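Local coordinates for protein serine protease inhibitor 2 (PDB 3PZF) that inhibits serine proteases that lead to phenoloxidase activation, and so holds back melanization in the mosquito's hemolymph, at residues Ser47-Leu52 with Ser88-Leu93; Ser96-Asn101 with Leu106-Asn111; Asn160-Glu165 with Gly345-Ala350. One frame throughout, in Å; residues are numbered along the deposited sequence. Where two conformers were deposited one is given.

Interaction 1: residues Ser47-Leu52 with Ser88-Leu93; sequences SVKILL and SYYKQL
Ile-50 packs on Tyr-90 by apolar contact. CD1 of Ile-50 sits 3.4 Å from CD1 of the Tyr-90 ring and also brushes CB of Tyr-90 at 3.7 Å, meeting the ring obliquely while the two side chains slide past each other in opposite directions. One face of that ring is occupied from within its own helix, where CD2 of Tyr-89 stands 3.8 Å above the plane of Tyr-90, over its centre. Lys-49 crosses Tyr-90 at about a right angle, and its CB lies 3.9 Å from the phenol OH of Tyr-90.

The polar link runs through a water. Its oxygen accepts from Lys-49 NZ at 2.7 Å and donates to Tyr-90 OH at 3.0 Å. A bend at chi3 (-70°) in the otherwise extended lysine chain turns NZ toward this water. Both polar ends have a further partner: NZ makes a salt bridge with Asp-26, and the tyrosine hydroxyl is hydrogen-bonded to the carbonyl O of Val-77.

Between these two segments Tyr-90 is the residue of helix 83-98 that packs on helix 45-58; it also touches Phe-46 and Thr-53. Helix 45-58 in turn sends Val-48 and Leu-52 to helix 24-35, and Leu-51 to strand 177-188.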
ATOM      1  N   SER A  47       2.522   4.641   1.741  1.00 17.63           N
ATOM      2  CA  SER A  47       2.126   5.861   1.019  1.00 16.62           C
ATOM      3  C   SER A  47       1.143   6.667   1.829  1.00 16.19           C
ATOM      4  O   SER A  47       1.139   7.883   1.760  1.00 19.66           O
ATOM      5  CB  SER A  47       1.515   5.503  -0.350  1.00 19.80           C
ATOM      6  OG  SER A  47       2.534   4.981  -1.199  1.00 21.78           O
ATOM      7  N   VAL A  48       0.298   6.004   2.603  1.00 16.91           N
ATOM      8  CA  VAL A  48      -0.621   6.737   3.466  1.00 16.30           C
ATOM      9  C   VAL A  48       0.177   7.574   4.456  1.00 21.01           C
ATOM     10  O   VAL A  48      -0.186   8.718   4.736  1.00 20.53           O
ATOM     11  CB  VAL A  48      -1.607   5.822   4.213  1.00 20.27           C
ATOM     12  CG1 VAL A  48      -2.509   6.640   5.152  1.00 20.73           C
ATOM     13  CG2 VAL A  48      -2.479   5.062   3.218  1.00 18.27           C
ATOM     14  N   LYS A  49       1.268   7.025   4.978  1.00 20.36           N
ATOM     15  CA  LYS A  49       2.057   7.802   5.933  1.00 20.40           C
ATOM     16  C   LYS A  49       2.700   9.010   5.256  1.00 25.26           C
ATOM     17  O   LYS A  49       2.805  10.079   5.859  1.00 22.66           O
ATOM     18  CB  LYS A  49       3.096   6.919   6.623  1.00 20.75           C
ATOM     19  CG  LYS A  49       2.427   5.757   7.358  1.00 19.23           C
ATOM     20  CD  LYS A  49       3.407   5.118   8.389  1.00 21.09           C
ATOM     21  CE  LYS A  49       4.548   4.358   7.736  1.00 27.57           C
ATOM     22  NZ  LYS A  49       5.324   3.551   8.792  1.00 22.52           N
ATOM     23  N   ILE A  50       3.122   8.849   4.007  1.00 18.67           N
ATOM     24  CA  ILE A  50       3.616   9.999   3.234  1.00 21.98           C
ATOM     25  C   ILE A  50       2.537  11.115   3.139  1.00 18.11           C
ATOM     26  O   ILE A  50       2.857  12.311   3.293  1.00 19.69           O
ATOM     27  CB  ILE A  50       4.038   9.588   1.791  1.00 23.73           C
ATOM     28  CG1 ILE A  50       5.247   8.637   1.810  1.00 24.43           C
ATOM     29  CG2 ILE A  50       4.398  10.829   0.968  1.00 23.25           C
ATOM     30  CD1 ILE A  50       6.442   9.188   2.524  1.00 30.24           C
ATOM     31  N   LEU A  51       1.297  10.735   2.860  1.00 19.64           N
ATOM     32  CA  LEU A  51       0.196  11.711   2.736  1.00 19.95           C
ATOM     33  C   LEU A  51      -0.002  12.456   4.041  1.00 25.38           C
ATOM     34  O   LEU A  51      -0.175  13.680   4.077  1.00 21.23           O
ATOM     35  CB  LEU A  51      -1.135  11.006   2.390  1.00 19.23           C
ATOM     36  CG  LEU A  51      -1.099  10.204   1.102  1.00 25.52           C
ATOM     37  CD1 LEU A  51      -2.499   9.642   0.742  1.00 20.92           C
ATOM     38  CD2 LEU A  51      -0.576  11.119   0.008  1.00 27.81           C
ATOM     39  N   LEU A  52      -0.014  11.697   5.120  1.00 21.31           N
ATOM     40  CA  LEU A  52      -0.173  12.275   6.449  1.00 26.22           C
ATOM     41  C   LEU A  52       0.984  13.194   6.800  1.00 25.24           C
ATOM     42  O   LEU A  52       0.770  14.226   7.415  1.00 24.22           O
ATOM     43  CB  LEU A  52      -0.311  11.182   7.502  1.00 24.59           C
ATOM     44  CG  LEU A  52      -1.572  10.316   7.360  1.00 25.75           C
ATOM     45  CD1 LEU A  52      -1.522   9.165   8.376  1.00 26.25           C
ATOM     46  CD2 LEU A  52      -2.810  11.185   7.559  1.00 27.11           C
ATOM     47  N   SER A  88      14.370  13.428   6.022  1.00 33.32           N
ATOM     48  CA  SER A  88      15.413  12.520   5.547  1.00 31.03           C
ATOM     49  C   SER A  88      14.959  11.072   5.639  1.00 30.73           C
ATOM     50  O   SER A  88      15.298  10.272   4.789  1.00 33.36           O
ATOM     51  CB  SER A  88      16.746  12.721   6.287  1.00 36.45           C
ATOM     52  OG  SER A  88      16.576  12.618   7.683  1.00 44.35           O
ATOM     53  N   TYR A  89      14.151  10.756   6.643  1.00 30.19           N
ATOM     54  CA  TYR A  89      13.610   9.408   6.809  1.00 29.94           C
ATOM     55  C   TYR A  89      12.717   9.034   5.652  1.00 28.85           C
ATOM     56  O   TYR A  89      12.949   8.016   4.996  1.00 28.83           O
ATOM     57  CB  TYR A  89      12.783   9.318   8.098  1.00 33.22           C
ATOM     58  CG  TYR A  89      12.194   7.950   8.359  1.00 32.11           C
ATOM     59  CD1 TYR A  89      13.010   6.908   8.792  1.00 48.31           C
ATOM     60  CD2 TYR A  89      10.846   7.708   8.213  1.00 34.48           C
ATOM     61  CE1 TYR A  89      12.499   5.662   9.046  1.00 41.93           C
ATOM     62  CE2 TYR A  89      10.313   6.435   8.457  1.00 40.53           C
ATOM     63  CZ  TYR A  89      11.159   5.426   8.886  1.00 37.23           C
ATOM     64  OH  TYR A  89      10.684   4.158   9.146  1.00 41.09           O
ATOM     65  N   TYR A  90      11.656   9.810   5.429  1.00 24.29           N
ATOM     66  CA  TYR A  90      10.722   9.474   4.363  1.00 24.31           C
ATOM     67  C   TYR A  90      11.393   9.577   3.005  1.00 25.19           C
ATOM     68  O   TYR A  90      11.107   8.790   2.108  1.00 24.88           O
ATOM     69  CB  TYR A  90       9.427  10.294   4.446  1.00 22.52           C
ATOM     70  CG  TYR A  90       8.555   9.786   5.547  1.00 30.87           C
ATOM     71  CD1 TYR A  90       7.964   8.525   5.442  1.00 34.04           C
ATOM     72  CD2 TYR A  90       8.362  10.504   6.715  1.00 26.11           C
ATOM     73  CE1 TYR A  90       7.185   8.026   6.441  1.00 35.57           C
ATOM     74  CE2 TYR A  90       7.561  10.011   7.729  1.00 28.49           C
ATOM     75  CZ  TYR A  90       6.984   8.754   7.580  1.00 35.95           C
ATOM     76  OH  TYR A  90       6.179   8.204   8.545  1.00 39.01           O
ATOM     77  N   LYS A  91      12.330  10.504   2.868  1.00 29.42           N
ATOM     78  CA  LYS A  91      13.013  10.651   1.598  1.00 24.36           C
ATOM     79  C   LYS A  91      13.852   9.393   1.305  1.00 27.77           C
ATOM     80  O   LYS A  91      13.898   8.908   0.173  1.00 28.83           O
ATOM     81  CB  LYS A  91      13.890  11.903   1.635  1.00 32.35           C
ATOM     82  CG  LYS A  91      14.583  12.219   0.336  1.00 30.63           C
ATOM     83  CD  LYS A  91      15.402  13.529   0.467  1.00 35.31           C
ATOM     84  CE  LYS A  91      16.633  13.484  -0.400  1.00 46.10           C
ATOM     85  NZ  LYS A  91      16.296  13.679  -1.830  1.00 52.56           N
ATOM     86  N   GLN A  92      14.530   8.882   2.326  1.00 27.70           N
ATOM     87  CA  GLN A  92      15.389   7.715   2.158  1.00 27.88           C
ATOM     88  C   GLN A  92      14.543   6.511   1.764  1.00 28.22           C
ATOM     89  O   GLN A  92      14.894   5.772   0.840  1.00 26.08           O
ATOM     90  CB  GLN A  92      16.133   7.389   3.452  1.00 29.04           C
ATOM     91  CG  GLN A  92      16.804   6.020   3.406  1.00 38.52           C
ATOM     92  CD  GLN A  92      17.632   5.684   4.643  1.00 47.53           C
ATOM     93  OE1 GLN A  92      18.315   4.657   4.679  1.00 50.78           O
ATOM     94  NE2 GLN A  92      17.585   6.547   5.651  1.00 41.70           N
ATOM     95  N   LEU A  93      13.439   6.305   2.482  1.00 22.96           N
ATOM     96  CA  LEU A  93      12.546   5.168   2.196  1.00 27.05           C
ATOM     97  C   LEU A  93      11.890   5.274   0.805  1.00 26.99           C
ATOM     98  O   LEU A  93      11.745   4.269   0.122  1.00 24.54           O
ATOM     99  CB  LEU A  93      11.450   5.045   3.265  1.00 23.59           C
ATOM    100  CG  LEU A  93      11.781   4.203   4.514  1.00 30.24           C
ATOM    101  CD1 LEU A  93      13.048   4.688   5.220  1.00 35.54           C
ATOM    102  CD2 LEU A  93      10.616   4.265   5.478  1.00 33.41           C
TER
HETATM  103  O   HOH W   1       6.859   5.571   9.790  1.00 31.28           O

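Interaction 2: residues Ser96-Asn101 with Leu106-Asn111; sequences SAQQDN and LNIATN
Gln-98 and Asn-107 bring two amides together at the start of the strand, their planes 20° apart. The Gln-98 amide also approaches the strand backbone, with CD 3.6 Å from Ile-108 N, and packs beside the Ile-108 side chain, its CD 4.1 Å from Ile-108 CB. Asn-107 gives its ND2 to the carbonyl O of His-158. A third flat group, the amide of Asn-101, is tied at its edge: ND2 donates to Gln-99 O at 2.7 Å with the acceptor in the amide plane, fastening the turn beyond the helix.

CG of Gln-98 lies beside the backbone N (chi1 -66°), and the extended chain beyond it runs along the strand. Nearer the backbone, Gln-98 CA makes a CH...O contact with Leu-106 O at 3.5 Å. Leu-106 CB rests 3.7 Å from Ala-97 O, and both Leu-106 and Ala-97 also touch Leu-387. A water lies between the main chains, accepting from Leu-106 N at 3.2 Å and probably donating to Gln-98 O.

This is a tight helix-turn-strand connection: helix 83-98 ends, the chain turns, and strand 105-115 enters the large central sheet of the serpin fold between strands 134-139 and 177-188.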
ATOM      1  N   SER A  96      14.651   4.435  -1.707  1.00 31.79           N
ATOM      2  CA  SER A  96      15.061   3.037  -1.678  1.00 28.84           C
ATOM      3  C   SER A  96      14.021   2.221  -2.449  1.00 34.44           C
ATOM      4  O   SER A  96      14.357   1.298  -3.189  1.00 33.88           O
ATOM      5  CB  SER A  96      15.131   2.505  -0.247  1.00 28.88           C
ATOM      6  OG  SER A  96      15.384   1.097  -0.215  1.00 32.17           O
ATOM      7  N   ALA A  97      12.753   2.559  -2.257  1.00 25.72           N
ATOM      8  CA  ALA A  97      11.670   1.786  -2.889  1.00 29.92           C
ATOM      9  C   ALA A  97      11.585   2.037  -4.383  1.00 31.30           C
ATOM     10  O   ALA A  97      11.401   1.101  -5.166  1.00 33.48           O
ATOM     11  CB  ALA A  97      10.323   2.121  -2.258  1.00 23.91           C
ATOM     12  N   GLN A  98      11.705   3.301  -4.774  1.00 29.91           N
ATOM     13  CA  GLN A  98      11.433   3.702  -6.146  1.00 36.83           C
ATOM     14  C   GLN A  98      12.700   3.765  -6.957  1.00 46.61           C
ATOM     15  O   GLN A  98      12.667   4.178  -8.117  1.00 45.21           O
ATOM     16  CB  GLN A  98      10.819   5.092  -6.209  1.00 35.18           C
ATOM     17  CG  GLN A  98       9.461   5.240  -5.618  1.00 30.18           C
ATOM     18  CD  GLN A  98       8.982   6.662  -5.778  1.00 33.29           C
ATOM     19  OE1 GLN A  98       8.200   6.962  -6.670  1.00 31.53           O
ATOM     20  NE2 GLN A  98       9.490   7.554  -4.950  1.00 45.47           N
ATOM     21  N   GLN A  99      13.812   3.371  -6.347  1.00 38.97           N
ATOM     22  CA  GLN A  99      15.114   3.538  -6.985  1.00 51.78           C
ATOM     23  C   GLN A  99      14.997   3.082  -8.429  1.00 55.87           C
ATOM     24  O   GLN A  99      14.483   1.999  -8.697  1.00 50.62           O
ATOM     25  CB  GLN A  99      16.189   2.720  -6.257  1.00 41.10           C
ATOM     26  N   ASP A 100      15.433   3.917  -9.366  1.00 60.02           N
ATOM     27  CA  ASP A 100      15.456   3.503 -10.761  1.00 63.44           C
ATOM     28  C   ASP A 100      16.459   2.372 -10.904  1.00 59.72           C
ATOM     29  O   ASP A 100      17.601   2.474 -10.446  1.00 61.72           O
ATOM     30  CB  ASP A 100      15.791   4.672 -11.694  1.00 67.88           C
ATOM     31  CG  ASP A 100      14.671   5.701 -11.760  1.00 76.46           C
ATOM     32  OD1 ASP A 100      13.511   5.342 -11.453  1.00 77.29           O
ATOM     33  OD2 ASP A 100      14.950   6.868 -12.115  1.00 80.93           O
ATOM     34  N   ASN A 101      16.013   1.283 -11.519  1.00 43.88           N
ATOM     35  CA  ASN A 101      16.859   0.112 -11.706  1.00 51.69           C
ATOM     36  C   ASN A 101      16.303  -0.826 -12.769  1.00 48.33           C
ATOM     37  O   ASN A 101      15.143  -0.720 -13.171  1.00 48.92           O
ATOM     38  CB  ASN A 101      16.983  -0.652 -10.396  1.00 51.70           C
ATOM     39  CG  ASN A 101      15.703  -1.346 -10.024  1.00 50.15           C
ATOM     40  OD1 ASN A 101      15.545  -2.543 -10.261  1.00 47.83           O
ATOM     41  ND2 ASN A 101      14.771  -0.597  -9.448  1.00 44.64           N
ATOM     42  N   LEU A 106       9.034   0.580  -9.686  1.00 29.75           N
ATOM     43  CA  LEU A 106       8.053   0.922  -8.679  1.00 22.05           C
ATOM     44  C   LEU A 106       7.896   2.432  -8.637  1.00 28.12           C
ATOM     45  O   LEU A 106       8.891   3.155  -8.546  1.00 27.44           O
ATOM     46  CB  LEU A 106       8.472   0.375  -7.331  1.00 22.91           C
ATOM     47  CG  LEU A 106       7.338   0.434  -6.286  1.00 29.13           C
ATOM     48  CD1 LEU A 106       7.492  -0.665  -5.260  1.00 31.12           C
ATOM     49  CD2 LEU A 106       7.302   1.811  -5.607  1.00 29.31           C
ATOM     50  N   ASN A 107       6.665   2.927  -8.720  1.00 24.98           N
ATOM     51  CA  ASN A 107       6.462   4.382  -8.652  1.00 26.15           C
ATOM     52  C   ASN A 107       5.363   4.731  -7.661  1.00 29.81           C
ATOM     53  O   ASN A 107       4.265   4.168  -7.718  1.00 26.48           O
ATOM     54  CB  ASN A 107       6.155   4.975 -10.032  1.00 27.93           C
ATOM     55  CG  ASN A 107       6.185   6.499 -10.032  1.00 35.15           C
ATOM     56  OD1 ASN A 107       7.084   7.111  -9.448  1.00 33.36           O
ATOM     57  ND2 ASN A 107       5.200   7.117 -10.676  1.00 31.29           N
ATOM     58  N   ILE A 108       5.677   5.640  -6.737  1.00 27.67           N
ATOM     59  CA  ILE A 108       4.683   6.211  -5.841  1.00 23.18           C
ATOM     60  C   ILE A 108       4.435   7.660  -6.281  1.00 29.09           C
ATOM     61  O   ILE A 108       5.376   8.452  -6.406  1.00 30.64           O
ATOM     62  CB  ILE A 108       5.188   6.177  -4.395  1.00 19.29           C
ATOM     63  CG1 ILE A 108       5.333   4.723  -3.918  1.00 20.60           C
ATOM     64  CG2 ILE A 108       4.263   6.950  -3.453  1.00 26.37           C
ATOM     65  CD1 ILE A 108       6.212   4.653  -2.631  1.00 21.77           C
ATOM     66  N   ALA A 109       3.185   8.001  -6.565  1.00 25.73           N
ATOM     67  CA  ALA A 109       2.877   9.330  -7.089  1.00 27.97           C
ATOM     68  C   ALA A 109       1.831   9.998  -6.218  1.00 23.99           C
ATOM     69  O   ALA A 109       0.821   9.383  -5.858  1.00 22.77           O
ATOM     70  CB  ALA A 109       2.410   9.253  -8.527  1.00 35.36           C
ATOM     71  N   THR A 110       2.065  11.271  -5.902  1.00 22.52           N
ATOM     72  CA  THR A 110       1.207  11.978  -4.968  1.00 19.87           C
ATOM     73  C   THR A 110       1.048  13.414  -5.457  1.00 28.98           C
ATOM     74  O   THR A 110       2.034  14.064  -5.813  1.00 29.22           O
ATOM     75  CB  THR A 110       1.848  12.003  -3.535  1.00 22.16           C
ATOM     76  OG1 THR A 110       2.108  10.677  -3.076  1.00 23.16           O
ATOM     77  CG2 THR A 110       0.936  12.723  -2.519  1.00 26.07           C
ATOM     78  N   ASN A 111      -0.189  13.904  -5.472  1.00 24.40           N
ATOM     79  CA  ASN A 111      -0.498  15.253  -5.953  0.50 26.42           C
ATOM     80  C   ASN A 111      -1.606  15.890  -5.114  1.00 26.70           C
ATOM     81  O   ASN A 111      -2.645  15.267  -4.900  1.00 29.61           O
ATOM     82  CB  ASN A 111      -0.978  15.176  -7.419  0.50 27.86           C
ATOM     83  CG  ASN A 111      -0.823  16.491  -8.180  0.50 35.61           C
ATOM     84  OD1 ASN A 111      -0.888  17.583  -7.608  0.50 36.67           O
ATOM     85  ND2 ASN A 111      -0.654  16.381  -9.500  0.50 30.93           N
TER
HETATM   86  O   HOH W   2      10.455   4.547  -9.866  1.00 37.53           O
HETATM   87  O   HOH W   3      11.612   2.272 -10.377  1.00 45.40           O

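Interaction 3: residues Asn160-Glu165 with Gly345-Ala350; sequences NGRLRE and GSEAYA
Glu-347 OE1 is held by two groups: NE of Arg-162 donates to it at 2.7 Å, and the hydroxyl of Thr-340 is its second hydrogen-bond partner. The arginine bond is a salt bridge with an N-H...O angle of 149°. NE meets the syn side of the oxygen, somewhat tilted out of the carboxylate plane, while the oxygen stays near the guanidinium plane at its edge. The two flat groups are turned 72° against each other, and the hydrogen bond goes to OE1; OE2 of Glu-347 lies 3.4 Å from Arg-162 NE. The methylene before the guanidinium packs in as well, with Arg-162 CD 3.4 Å from Glu-347 OE1 and 3.6 Å from Glu-347 OE2. A bend at chi2 (57°) of Arg-162 swings NE into this position, and the two side chains cross at about a right angle.

Glu-347 belongs to the hinge of the reactive-centre loop, Leu-344 to Ala-348, which is required for binding to peptidase. The backbone of Ser-346 pairs with Gly-187 of strand 177-188 and its OG bonds to Thr-340 O, which is consistent with the start of the hinge having entered the central sheet between strands 177-188 and 332-341. Arg-162 comes from the loop that follows helix 144-158 and touches Tyr-184 of strand 177-188.

The nearby positive charge probably favours an ionised carboxylate at the buried Glu-347. Beyond the salt bridge, NH2 of Arg-162 makes weak hydrogen bonds to Phe-290 O, Ile-339 O and Thr-340 OG1.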
ATOM      1  N   ASN A 160       1.698   4.296 -15.739  1.00 49.00           N
ATOM      2  CA  ASN A 160       1.928   3.665 -17.038  1.00 57.81           C
ATOM      3  C   ASN A 160       0.644   3.033 -17.579  1.00 51.56           C
ATOM      4  O   ASN A 160       0.676   1.992 -18.249  1.00 49.28           O
ATOM      5  CB  ASN A 160       3.037   2.613 -16.919  1.00 62.34           C
ATOM      6  CG  ASN A 160       3.545   2.138 -18.271  1.00 76.37           C
ATOM      7  OD1 ASN A 160       3.731   2.935 -19.195  1.00 84.47           O
ATOM      8  ND2 ASN A 160       3.767   0.830 -18.396  1.00 76.47           N
ATOM      9  N   GLY A 161      -0.487   3.664 -17.275  1.00 42.72           N
ATOM     10  CA  GLY A 161      -1.783   3.189 -17.722  1.00 36.29           C
ATOM     11  C   GLY A 161      -2.355   2.002 -16.944  1.00 35.66           C
ATOM     12  O   GLY A 161      -3.437   1.493 -17.295  1.00 35.90           O
ATOM     13  N   ARG A 162      -1.661   1.564 -15.892  1.00 32.15           N
ATOM     14  CA  ARG A 162      -2.127   0.428 -15.098  1.00 32.44           C
ATOM     15  C   ARG A 162      -3.425   0.819 -14.431  1.00 33.92           C
ATOM     16  O   ARG A 162      -4.326  -0.002 -14.289  1.00 31.25           O
ATOM     17  CB  ARG A 162      -1.088   0.027 -14.049  1.00 32.68           C
ATOM     18  CG  ARG A 162      -1.503  -1.143 -13.136  1.00 35.09           C
ATOM     19  CD  ARG A 162      -1.864  -2.412 -13.912  1.00 33.09           C
ATOM     20  NE  ARG A 162      -2.299  -3.472 -12.993  1.00 31.86           N
ATOM     21  CZ  ARG A 162      -3.521  -3.553 -12.469  1.00 27.41           C
ATOM     22  NH1 ARG A 162      -4.448  -2.649 -12.796  1.00 34.86           N
ATOM     23  NH2 ARG A 162      -3.823  -4.547 -11.642  1.00 30.37           N
ATOM     24  N   LEU A 163      -3.504   2.090 -14.030  1.00 30.56           N
ATOM     25  CA  LEU A 163      -4.709   2.666 -13.446  1.00 32.57           C
ATOM     26  C   LEU A 163      -5.109   3.847 -14.331  1.00 39.02           C
ATOM     27  O   LEU A 163      -4.248   4.619 -14.756  1.00 36.95           O
ATOM     28  CB  LEU A 163      -4.445   3.197 -12.025  1.00 29.12           C
ATOM     29  CG  LEU A 163      -3.814   2.250 -10.995  1.00 28.26           C
ATOM     30  CD1 LEU A 163      -3.574   2.979  -9.680  1.00 27.79           C
ATOM     31  CD2 LEU A 163      -4.689   0.996 -10.799  1.00 26.93           C
ATOM     32  N   ARG A 164      -6.410   3.998 -14.568  1.00 33.95           N
ATOM     33  CA  ARG A 164      -6.926   4.935 -15.561  1.00 42.46           C
ATOM     34  C   ARG A 164      -7.794   6.026 -14.954  1.00 39.40           C
ATOM     35  O   ARG A 164      -8.021   7.048 -15.580  1.00 37.49           O
ATOM     36  CB  ARG A 164      -7.776   4.179 -16.585  1.00 44.66           C
ATOM     37  CG  ARG A 164      -7.048   3.098 -17.363  1.00 51.82           C
ATOM     38  CD  ARG A 164      -6.097   3.693 -18.388  1.00 66.31           C
ATOM     39  NE  ARG A 164      -5.453   2.656 -19.192  1.00 74.33           N
ATOM     40  CZ  ARG A 164      -5.006   2.836 -20.432  1.00 84.45           C
ATOM     41  NH1 ARG A 164      -5.134   4.016 -21.028  1.00 86.97           N
ATOM     42  NH2 ARG A 164      -4.438   1.828 -21.080  1.00 85.43           N
ATOM     43  N   GLU A 165      -8.315   5.805 -13.753  1.00 36.94           N
ATOM     44  CA  GLU A 165      -9.173   6.810 -13.142  1.00 34.54           C
ATOM     45  C   GLU A 165      -9.311   6.556 -11.666  1.00 34.27           C
ATOM     46  O   GLU A 165      -9.143   5.429 -11.186  1.00 32.92           O
ATOM     47  CB  GLU A 165     -10.570   6.809 -13.766  1.00 41.98           C
ATOM     48  CG  GLU A 165     -11.401   5.597 -13.389  1.00 54.98           C
ATOM     49  CD  GLU A 165     -11.025   4.365 -14.199  1.00 70.23           C
ATOM     50  OE1 GLU A 165     -11.025   3.238 -13.641  1.00 61.17           O
ATOM     51  OE2 GLU A 165     -10.740   4.529 -15.405  1.00 78.53           O
ATOM     52  N   GLY A 345       5.688 -12.960 -12.226  1.00 24.45           N
ATOM     53  CA  GLY A 345       5.859 -11.881 -11.257  1.00 24.66           C
ATOM     54  C   GLY A 345       4.648 -10.964 -11.203  1.00 25.68           C
ATOM     55  O   GLY A 345       3.532 -11.446 -11.183  1.00 24.01           O
ATOM     56  N   SER A 346       4.869  -9.652 -11.181  1.00 23.57           N
ATOM     57  CA  SER A 346       3.776  -8.686 -11.105  1.00 23.80           C
ATOM     58  C   SER A 346       3.879  -7.714 -12.275  1.00 29.20           C
ATOM     59  O   SER A 346       4.904  -7.059 -12.451  1.00 23.00           O
ATOM     60  CB  SER A 346       3.833  -7.932  -9.776  1.00 27.96           C
ATOM     61  OG  SER A 346       3.610  -8.822  -8.696  1.00 27.71           O
ATOM     62  N   GLU A 347       2.827  -7.645 -13.081  1.00 27.19           N
ATOM     63  CA  GLU A 347       2.861  -6.916 -14.358  1.00 29.85           C
ATOM     64  C   GLU A 347       4.010  -7.429 -15.224  1.00 32.54           C
ATOM     65  O   GLU A 347       4.629  -6.651 -15.969  1.00 34.25           O
ATOM     66  CB  GLU A 347       3.046  -5.397 -14.157  1.00 37.35           C
ATOM     67  CG  GLU A 347       2.280  -4.788 -12.978  1.00 39.04           C
ATOM     68  CD  GLU A 347       0.763  -4.899 -13.140  1.00 41.77           C
ATOM     69  OE1 GLU A 347       0.018  -4.628 -12.163  1.00 32.37           O
ATOM     70  OE2 GLU A 347       0.324  -5.246 -14.254  1.00 48.02           O
ATOM     71  N   ALA A 348       4.298  -8.732 -15.121  1.00 25.69           N
ATOM     72  CA  ALA A 348       5.424  -9.354 -15.811  1.00 27.98           C
ATOM     73  C   ALA A 348       4.914 -10.270 -16.911  1.00 34.71           C
ATOM     74  O   ALA A 348       4.062 -11.123 -16.654  1.00 41.59           O
ATOM     75  CB  ALA A 348       6.263 -10.191 -14.793  1.00 26.55           C
ATOM     76  N   TYR A 349       5.419 -10.112 -18.130  1.00 38.24           N
ATOM     77  CA  TYR A 349       5.022 -11.018 -19.219  1.00 49.45           C
ATOM     78  C   TYR A 349       6.227 -11.542 -19.988  1.00 47.79           C
ATOM     79  O   TYR A 349       6.082 -12.161 -21.040  1.00 52.38           O
ATOM     80  CB  TYR A 349       4.072 -10.334 -20.206  1.00 61.56           C
ATOM     81  CG  TYR A 349       3.145  -9.330 -19.590  1.00 70.47           C
ATOM     82  CD1 TYR A 349       2.062  -9.730 -18.811  1.00 71.25           C
ATOM     83  CD2 TYR A 349       3.350  -7.972 -19.789  1.00 73.21           C
ATOM     84  CE1 TYR A 349       1.212  -8.791 -18.245  1.00 69.75           C
ATOM     85  CE2 TYR A 349       2.510  -7.036 -19.233  1.00 67.60           C
ATOM     86  CZ  TYR A 349       1.445  -7.446 -18.466  1.00 67.72           C
ATOM     87  OH  TYR A 349       0.618  -6.491 -17.920  1.00 78.49           O
ATOM     88  N   ALA A 350       7.418 -11.261 -19.481  1.00 47.14           N
ATOM     89  CA  ALA A 350       8.628 -11.805 -20.061  1.00 55.40           C
ATOM     90  C   ALA A 350       9.629 -12.029 -18.948  1.00 55.24           C
ATOM     91  O   ALA A 350       9.717 -11.235 -18.011  1.00 54.97           O
ATOM     92  CB  ALA A 350       9.195 -10.860 -21.117  1.00 60.36           C
TER

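In the fold
Interactions 1 and 2 share helix 83-98 and meet directly, their centres 11 Å apart: Leu-51 CD2 packs on Thr-110 CG2 at 3.4 Å, and Ser-47 OG lies 3.5 Å from Ile-108 CG2. Helix 45-58 thus rests on the strand that interaction 2 ties to the end of helix 83-98. Interaction 3 stands apart, its centre 15 Å from that of interaction 2 and 24 Å from that of interaction 1, with nearest atoms about 7 Å and 11 Å away. Strand 177-188 connects it to strand 105-115. Of the three, interaction 3 alone includes hinge residues, Gly-345 to Ala-348; the assigned reactive bond, Lys-359 to Phe-360, follows in an unmodelled part of the loop.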